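Local coordinates for uncharacterized protein Atu1656/AGR_C_3050 (Agrobacterium tumefaciens, PDB 2OJH) that is of unknown function but belongs to the TolB family and folds as a six-bladed beta-propeller, at residues V78-H90 against I101-L115. Residues are numbered along the deposited sequence; the frame is centred on the assembly and turned at random.
Sequences VDTGFATICNNDH and ISDKVEFGKSAIYLL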
ATOM      1  N   VAL A  78      16.876   6.358   4.038  1.00 37.74           N
ATOM      2  CA  VAL A  78      16.411   6.293   5.428  1.00 36.84           C
ATOM      3  C   VAL A  78      17.237   5.255   6.197  1.00 36.73           C
ATOM      4  O   VAL A  78      17.416   4.116   5.730  1.00 36.77           O
ATOM      5  CB  VAL A  78      14.898   5.915   5.478  1.00 37.06           C
ATOM      6  CG1 VAL A  78      14.381   5.791   6.916  1.00 36.73           C
ATOM      7  CG2 VAL A  78      14.097   6.939   4.720  1.00 35.76           C
ATOM      8  N   ASP A  79      17.753   5.651   7.358  1.00 36.59           N
ATOM      9  CA  ASP A  79      18.385   4.722   8.302  1.00 36.41           C
ATOM     10  C   ASP A  79      17.298   3.802   8.885  1.00 36.63           C
ATOM     11  O   ASP A  79      16.522   4.226   9.749  1.00 37.22           O
ATOM     12  CB  ASP A  79      19.078   5.517   9.420  1.00 36.92           C
ATOM     13  CG  ASP A  79      19.831   4.628  10.421  1.00 37.57           C
ATOM     14  OD1 ASP A  79      19.884   3.395  10.233  1.00 35.96           O
ATOM     15  OD2 ASP A  79      20.381   5.182  11.414  1.00 38.27           O
ATOM     16  N   THR A  80      17.242   2.561   8.395  1.00 36.43           N
ATOM     17  CA  THR A  80      16.328   1.524   8.885  1.00 35.64           C
ATOM     18  C   THR A  80      17.113   0.517   9.752  1.00 35.49           C
ATOM     19  O   THR A  80      16.641  -0.576  10.034  1.00 35.55           O
ATOM     20  CB  THR A  80      15.619   0.780   7.718  1.00 36.69           C
ATOM     21  OG1 THR A  80      16.592   0.398   6.738  1.00 36.80           O
ATOM     22  CG2 THR A  80      14.563   1.668   7.040  1.00 36.20           C
ATOM     23  N   GLY A  81      18.309   0.903  10.188  1.00 34.10           N
ATOM     24  CA  GLY A  81      19.211  -0.007  10.906  1.00 33.69           C
ATOM     25  C   GLY A  81      19.399  -1.338  10.189  1.00 33.18           C
ATOM     26  O   GLY A  81      19.695  -1.359   8.983  1.00 32.67           O
ATOM     27  N   PHE A  82      19.203  -2.445  10.915  1.00 32.02           N
ATOM     28  CA  PHE A  82      19.511  -3.776  10.386  1.00 32.60           C
ATOM     29  C   PHE A  82      18.559  -4.126   9.254  1.00 32.81           C
ATOM     30  O   PHE A  82      18.782  -5.088   8.533  1.00 34.06           O
ATOM     31  CB  PHE A  82      19.456  -4.862  11.477  1.00 32.54           C
ATOM     32  CG  PHE A  82      18.091  -5.044  12.086  1.00 33.55           C
ATOM     33  CD1 PHE A  82      17.085  -5.686  11.377  1.00 34.57           C
ATOM     34  CD2 PHE A  82      17.817  -4.574  13.358  1.00 35.28           C
ATOM     35  CE1 PHE A  82      15.817  -5.852  11.908  1.00 35.13           C
ATOM     36  CE2 PHE A  82      16.558  -4.747  13.915  1.00 35.31           C
ATOM     37  CZ  PHE A  82      15.550  -5.381  13.174  1.00 34.56           C
ATOM     38  N   ALA A  83      17.494  -3.354   9.113  1.00 32.33           N
ATOM     39  CA  ALA A  83      16.396  -3.747   8.200  1.00 32.97           C
ATOM     40  C   ALA A  83      16.697  -3.344   6.764  1.00 33.60           C
ATOM     41  O   ALA A  83      16.192  -2.333   6.270  1.00 33.83           O
ATOM     42  CB  ALA A  83      15.088  -3.130   8.649  1.00 33.05           C
ATOM     43  N   THR A  84      17.547  -4.114   6.096  1.00 33.99           N
ATOM     44  CA  THR A  84      18.033  -3.706   4.780  1.00 34.98           C
ATOM     45  C   THR A  84      17.456  -4.595   3.688  1.00 34.93           C
ATOM     46  O   THR A  84      17.948  -4.597   2.546  1.00 35.44           O
ATOM     47  CB  THR A  84      19.529  -3.810   4.716  1.00 34.96           C
ATOM     48  OG1 THR A  84      19.913  -5.144   5.088  1.00 36.14           O
ATOM     49  CG2 THR A  84      20.186  -2.802   5.686  1.00 35.87           C
ATOM     50  N   ILE A  85      16.442  -5.382   4.037  1.00 35.32           N
ATOM     51  CA  ILE A  85      15.719  -6.137   3.038  1.00 34.59           C
ATOM     52  C   ILE A  85      14.233  -5.848   3.250  1.00 35.84           C
ATOM     53  O   ILE A  85      13.438  -6.763   3.545  1.00 36.38           O
ATOM     54  CB  ILE A  85      16.006  -7.668   3.058  1.00 34.53           C
ATOM     55  CG1 ILE A  85      17.506  -7.979   3.065  1.00 33.84           C
ATOM     56  CG2 ILE A  85      15.402  -8.322   1.807  1.00 34.49           C
ATOM     57  CD1 ILE A  85      17.851  -9.480   3.414  1.00 34.53           C
ATOM     58  N   CYS A  86      13.887  -4.567   3.121  1.00 36.53           N
ATOM     59  CA  CYS A  86      12.511  -4.086   3.170  1.00 38.43           C
ATOM     60  C   CYS A  86      11.773  -4.380   1.864  1.00 38.76           C
ATOM     61  O   CYS A  86      12.350  -4.297   0.761  1.00 40.33           O
ATOM     62  CB  CYS A  86      12.479  -2.577   3.406  1.00 38.21           C
ATOM     63  SG  CYS A  86      13.044  -2.164   5.027  1.00 42.83           S
ATOM     64  N   ASN A  87      10.495  -4.709   1.966  1.00 37.87           N
ATOM     65  CA  ASN A  87       9.735  -4.964   0.765  1.00 37.24           C
ATOM     66  C   ASN A  87       8.813  -3.761   0.489  1.00 37.75           C
ATOM     67  O   ASN A  87       9.001  -2.695   1.094  1.00 35.98           O
ATOM     68  CB  ASN A  87       8.996  -6.311   0.857  1.00 38.38           C
ATOM     69  CG  ASN A  87       7.959  -6.352   1.992  1.00 39.77           C
ATOM     70  OD1 ASN A  87       7.304  -5.344   2.287  1.00 38.33           O
ATOM     71  ND2 ASN A  87       7.772  -7.548   2.602  1.00 38.59           N
ATOM     72  N   ASN A  88       7.827  -3.943  -0.385  1.00 35.73           N
ATOM     73  CA  ASN A  88       6.984  -2.822  -0.860  1.00 37.65           C
ATOM     74  C   ASN A  88       5.851  -2.386   0.062  1.00 38.03           C
ATOM     75  O   ASN A  88       5.031  -1.562  -0.337  1.00 37.36           O
ATOM     76  CB  ASN A  88       6.307  -3.180  -2.170  1.00 36.98           C
ATOM     77  CG  ASN A  88       7.268  -3.278  -3.316  1.00 40.31           C
ATOM     78  OD1 ASN A  88       8.510  -3.297  -3.137  1.00 39.27           O
ATOM     79  ND2 ASN A  88       6.708  -3.328  -4.524  1.00 37.88           N
ATOM     80  N   ASP A  89       5.813  -2.938   1.276  1.00 38.15           N
ATOM     81  CA  ASP A  89       4.670  -2.777   2.184  1.00 37.94           C
ATOM     82  C   ASP A  89       5.149  -2.006   3.385  1.00 37.11           C
ATOM     83  O   ASP A  89       5.823  -2.560   4.254  1.00 37.55           O
ATOM     84  CB  ASP A  89       4.130  -4.152   2.597  1.00 37.34           C
ATOM     85  CG  ASP A  89       3.751  -5.029   1.425  1.00 40.91           C
ATOM     86  OD1 ASP A  89       3.136  -4.554   0.428  1.00 43.65           O
ATOM     87  OD2 ASP A  89       4.013  -6.251   1.510  1.00 43.36           O
ATOM     88  N   HIS A  90       4.824  -0.716   3.426  1.00 36.40           N
ATOM     89  CA  HIS A  90       5.397   0.193   4.421  1.00 36.46           C
ATOM     90  C   HIS A  90       4.493   1.406   4.509  1.00 36.27           C
ATOM     91  O   HIS A  90       3.661   1.622   3.658  1.00 35.57           O
ATOM     92  CB  HIS A  90       6.840   0.615   4.055  1.00 37.19           C
ATOM     93  CG  HIS A  90       7.021   1.051   2.621  1.00 38.68           C
ATOM     94  ND1 HIS A  90       6.632   2.295   2.166  1.00 40.30           N
ATOM     95  CD2 HIS A  90       7.580   0.423   1.558  1.00 38.44           C
ATOM     96  CE1 HIS A  90       6.911   2.400   0.879  1.00 39.08           C
ATOM     97  NE2 HIS A  90       7.496   1.280   0.485  1.00 39.31           N
ATOM     98  N   ILE A 101       7.602  -0.761   8.475  1.00 35.65           N
ATOM     99  CA  ILE A 101       8.270  -1.457   7.349  1.00 37.07           C
ATOM    100  C   ILE A 101       8.042  -2.946   7.485  1.00 36.82           C
ATOM    101  O   ILE A 101       7.686  -3.430   8.568  1.00 37.65           O
ATOM    102  CB  ILE A 101       9.797  -1.179   7.321  1.00 36.70           C
ATOM    103  CG1 ILE A 101      10.436  -1.632   8.635  1.00 35.97           C
ATOM    104  CG2 ILE A 101      10.082   0.339   7.109  1.00 39.74           C
ATOM    105  CD1 ILE A 101      11.999  -1.416   8.723  1.00 36.74           C
ATOM    106  N   SER A 102       8.242  -3.683   6.397  1.00 37.45           N
ATOM    107  CA  SER A 102       8.117  -5.110   6.408  1.00 37.33           C
ATOM    108  C   SER A 102       9.461  -5.636   5.880  1.00 38.67           C
ATOM    109  O   SER A 102       9.806  -5.405   4.720  1.00 39.25           O
ATOM    110  CB  SER A 102       6.971  -5.533   5.487  1.00 37.81           C
ATOM    111  OG  SER A 102       5.751  -4.924   5.891  1.00 36.03           O
ATOM    112  N   ASP A 103      10.222  -6.307   6.734  1.00 39.23           N
ATOM    113  CA  ASP A 103      11.604  -6.655   6.422  1.00 39.04           C
ATOM    114  C   ASP A 103      11.914  -8.144   6.692  1.00 39.01           C
ATOM    115  O   ASP A 103      11.289  -8.776   7.553  1.00 38.13           O
ATOM    116  CB  ASP A 103      12.532  -5.766   7.243  1.00 39.16           C
ATOM    117  CG  ASP A 103      13.978  -6.142   7.071  1.00 41.12           C
ATOM    118  OD1 ASP A 103      14.583  -5.686   6.071  1.00 44.78           O
ATOM    119  OD2 ASP A 103      14.514  -6.889   7.928  1.00 41.76           O
ATOM    120  N   LYS A 104      12.892  -8.696   5.970  1.00 38.81           N
ATOM    121  CA  LYS A 104      13.203 -10.108   6.138  1.00 39.87           C
ATOM    122  C   LYS A 104      14.623 -10.458   6.586  1.00 38.03           C
ATOM    123  O   LYS A 104      15.021 -11.609   6.489  1.00 38.62           O
ATOM    124  CB  LYS A 104      12.794 -10.920   4.901  1.00 39.86           C
ATOM    125  CG  LYS A 104      13.556 -10.632   3.657  1.00 42.31           C
ATOM    126  CD  LYS A 104      12.853 -11.272   2.422  1.00 44.47           C
ATOM    127  CE  LYS A 104      13.455 -12.633   2.076  1.00 52.07           C
ATOM    128  NZ  LYS A 104      13.019 -13.093   0.704  1.00 54.68           N
ATOM    129  N   VAL A 105      15.369  -9.492   7.109  1.00 36.32           N
ATOM    130  CA  VAL A 105      16.718  -9.783   7.634  1.00 34.31           C
ATOM    131  C   VAL A 105      16.684 -10.795   8.780  1.00 34.95           C
ATOM    132  O   VAL A 105      17.422 -11.784   8.769  1.00 34.66           O
ATOM    133  CB  VAL A 105      17.475  -8.482   8.059  1.00 33.21           C
ATOM    134  CG1 VAL A 105      18.674  -8.788   8.951  1.00 33.62           C
ATOM    135  CG2 VAL A 105      17.910  -7.716   6.838  1.00 31.41           C
ATOM    136  N   GLU A 106      15.820 -10.553   9.760  1.00 35.84           N
ATOM    137  CA  GLU A 106      15.847 -11.323  11.010  1.00 36.37           C
ATOM    138  C   GLU A 106      15.406 -12.769  10.909  1.00 36.90           C
ATOM    139  O   GLU A 106      16.004 -13.631  11.549  1.00 37.45           O
ATOM    140  CB  GLU A 106      15.055 -10.612  12.099  1.00 37.13           C
ATOM    141  CG  GLU A 106      15.851  -9.518  12.769  1.00 37.74           C
ATOM    142  CD  GLU A 106      15.256  -9.072  14.092  1.00 39.11           C
ATOM    143  OE1 GLU A 106      14.053  -8.741  14.146  1.00 34.79           O
ATOM    144  OE2 GLU A 106      16.018  -9.012  15.082  1.00 41.59           O
ATOM    145  N   PHE A 107      14.389 -13.037  10.093  1.00 36.80           N
ATOM    146  CA  PHE A 107      13.757 -14.351  10.065  1.00 37.18           C
ATOM    147  C   PHE A 107      13.640 -14.968   8.679  1.00 37.12           C
ATOM    148  O   PHE A 107      13.122 -16.080   8.547  1.00 38.01           O
ATOM    149  CB  PHE A 107      12.380 -14.279  10.733  1.00 37.02           C
ATOM    150  CG  PHE A 107      12.419 -13.675  12.119  1.00 36.56           C
ATOM    151  CD1 PHE A 107      12.911 -14.406  13.197  1.00 38.82           C
ATOM    152  CD2 PHE A 107      11.992 -12.369  12.334  1.00 35.06           C
ATOM    153  CE1 PHE A 107      12.968 -13.853  14.460  1.00 36.20           C
ATOM    154  CE2 PHE A 107      12.042 -11.808  13.615  1.00 38.79           C
ATOM    155  CZ  PHE A 107      12.523 -12.557  14.662  1.00 36.89           C
ATOM    156  N   GLY A 108      14.137 -14.276   7.657  1.00 36.84           N
ATOM    157  CA  GLY A 108      14.160 -14.829   6.297  1.00 37.80           C
ATOM    158  C   GLY A 108      12.808 -14.734   5.636  1.00 37.87           C
ATOM    159  O   GLY A 108      12.607 -15.233   4.528  1.00 39.12           O
ATOM    160  N   LYS A 109      11.867 -14.098   6.323  1.00 37.41           N
ATOM    161  CA  LYS A 109      10.530 -13.860   5.783  1.00 38.27           C
ATOM    162  C   LYS A 109       9.957 -12.593   6.372  1.00 37.44           C
ATOM    163  O   LYS A 109      10.416 -12.139   7.412  1.00 36.52           O
ATOM    164  CB  LYS A 109       9.589 -15.039   5.983  1.00 39.03           C
ATOM    165  CG  LYS A 109       9.410 -15.532   7.374  1.00 41.99           C
ATOM    166  CD  LYS A 109       8.893 -16.964   7.297  1.00 48.30           C
ATOM    167  CE  LYS A 109       9.206 -17.703   8.568  1.00 50.52           C
ATOM    168  NZ  LYS A 109       8.760 -19.130   8.526  1.00 54.82           N
ATOM    169  N   SER A 110       8.970 -12.019   5.687  1.00 36.19           N
ATOM    170  CA  SER A 110       8.508 -10.676   6.047  1.00 36.20           C
ATOM    171  C   SER A 110       8.011 -10.568   7.481  1.00 36.03           C
ATOM    172  O   SER A 110       7.128 -11.331   7.886  1.00 36.49           O
ATOM    173  CB  SER A 110       7.391 -10.238   5.104  1.00 35.68           C
ATOM    174  OG  SER A 110       7.034  -8.889   5.375  1.00 36.33           O
ATOM    175  N   ALA A 111       8.575  -9.610   8.222  1.00 35.64           N
ATOM    176  CA  ALA A 111       8.146  -9.265   9.573  1.00 34.69           C
ATOM    177  C   ALA A 111       7.975  -7.751   9.655  1.00 34.55           C
ATOM    178  O   ALA A 111       8.755  -6.985   9.058  1.00 34.53           O
ATOM    179  CB  ALA A 111       9.213  -9.713  10.606  1.00 34.34           C
ATOM    180  N   ILE A 112       6.962  -7.319  10.402  1.00 33.69           N
ATOM    181  CA  ILE A 112       6.578  -5.913  10.466  1.00 33.05           C
ATOM    182  C   ILE A 112       7.349  -5.241  11.613  1.00 33.70           C
ATOM    183  O   ILE A 112       7.490  -5.810  12.698  1.00 35.25           O
ATOM    184  CB  ILE A 112       5.029  -5.767  10.607  1.00 32.35           C
ATOM    185  CG1 ILE A 112       4.331  -6.268   9.321  1.00 34.21           C
ATOM    186  CG2 ILE A 112       4.646  -4.331  10.837  1.00 31.76           C
ATOM    187  CD1 ILE A 112       2.789  -6.333   9.479  1.00 33.40           C
ATOM    188  N   TYR A 113       7.884  -4.052  11.356  1.00 33.77           N
ATOM    189  CA  TYR A 113       8.560  -3.265  12.413  1.00 34.91           C
ATOM    190  C   TYR A 113       8.061  -1.822  12.354  1.00 35.26           C
ATOM    191  O   TYR A 113       7.583  -1.375  11.310  1.00 35.06           O
ATOM    192  CB  TYR A 113      10.067  -3.231  12.182  1.00 34.69           C
ATOM    193  CG  TYR A 113      10.739  -4.589  12.153  1.00 36.17           C
ATOM    194  CD1 TYR A 113      10.698  -5.391  11.006  1.00 38.46           C
ATOM    195  CD2 TYR A 113      11.441  -5.046  13.262  1.00 36.56           C
ATOM    196  CE1 TYR A 113      11.314  -6.648  10.993  1.00 38.12           C
ATOM    197  CE2 TYR A 113      12.080  -6.276  13.259  1.00 37.45           C
ATOM    198  CZ  TYR A 113      12.001  -7.074  12.119  1.00 35.63           C
ATOM    199  OH  TYR A 113      12.633  -8.292  12.129  1.00 34.82           O
ATOM    200  N   LEU A 114       8.207  -1.088  13.451  1.00 35.15           N
ATOM    201  CA  LEU A 114       8.028   0.368  13.464  1.00 35.76           C
ATOM    202  C   LEU A 114       9.381   0.970  13.774  1.00 36.02           C
ATOM    203  O   LEU A 114      10.182   0.341  14.450  1.00 33.61           O
ATOM    204  CB  LEU A 114       7.073   0.810  14.594  1.00 35.93           C
ATOM    205  CG  LEU A 114       5.662   0.196  14.595  1.00 37.13           C
ATOM    206  CD1 LEU A 114       4.831   0.881  15.666  1.00 39.07           C
ATOM    207  CD2 LEU A 114       5.029   0.333  13.250  1.00 36.02           C
ATOM    208  N   LEU A 115       9.638   2.174  13.270  1.00 36.21           N
ATOM    209  CA  LEU A 115      10.851   2.911  13.603  1.00 36.00           C
ATOM    210  C   LEU A 115      10.574   4.426  13.539  1.00 35.54           C
ATOM    211  O   LEU A 115       9.556   4.841  12.995  1.00 34.36           O
ATOM    212  CB  LEU A 115      12.013   2.513  12.678  1.00 36.38           C
ATOM    213  CG  LEU A 115      11.924   2.958  11.223  1.00 36.81           C
ATOM    214  CD1 LEU A 115      13.321   3.254  10.668  1.00 38.45           C
ATOM    215  CD2 LEU A 115      11.197   1.872  10.449  1.00 35.42           C
TER
HETATM  216  O   HOH W   1       8.760  -2.251   3.858  1.00 28.17           O
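The backbone N-H of Asn87 bonds to Ser102 O (N to O 2.9 Å), and that of Lys104 to Ile85 O (N to O 3.1 Å). Together they form a single beta bridge between Cys86 and Asp103, by which the loop joining two blades of this beta-propeller is fastened to strand 98-103 of the blade it enters; the example illustrates how one bridge plus side-chain bonds can pin an interblade loop. Ser102 adds such a bond, OG to Asp89 O at 2.9 Å; its OG also accepts from Trp133 N of the next blade. A water accepts from Ser102 N and lies within hydrogen-bonding distance of Asn87 O and Asp89 O. Farther out, apolar side chains join in. The CD1 tip of Ile101 touches both Ala83 CB (3.5 Å) and Cys86 SG. Phe82, folded back over its own backbone (chi1 63°), aims the CZ edge of its ring toward the face of Tyr113 in an offset edge-to-face pair, planes at 74°. Glu106 crosses the same ring through CG and CD; its OE1, in the tyrosine ring plane, anchors Tyr113 OH through its anti lone pair. In the second shell, a type II' turn from Thr80 to Ala83 carries Phe82. An Asx turn orders the bend after Asn87: its OD1 accepts from Asp89 N at 3.0 Å, while ND2 donates weakly to Ser110 OG (3.2 Å), itself also bonded to Ser131 O.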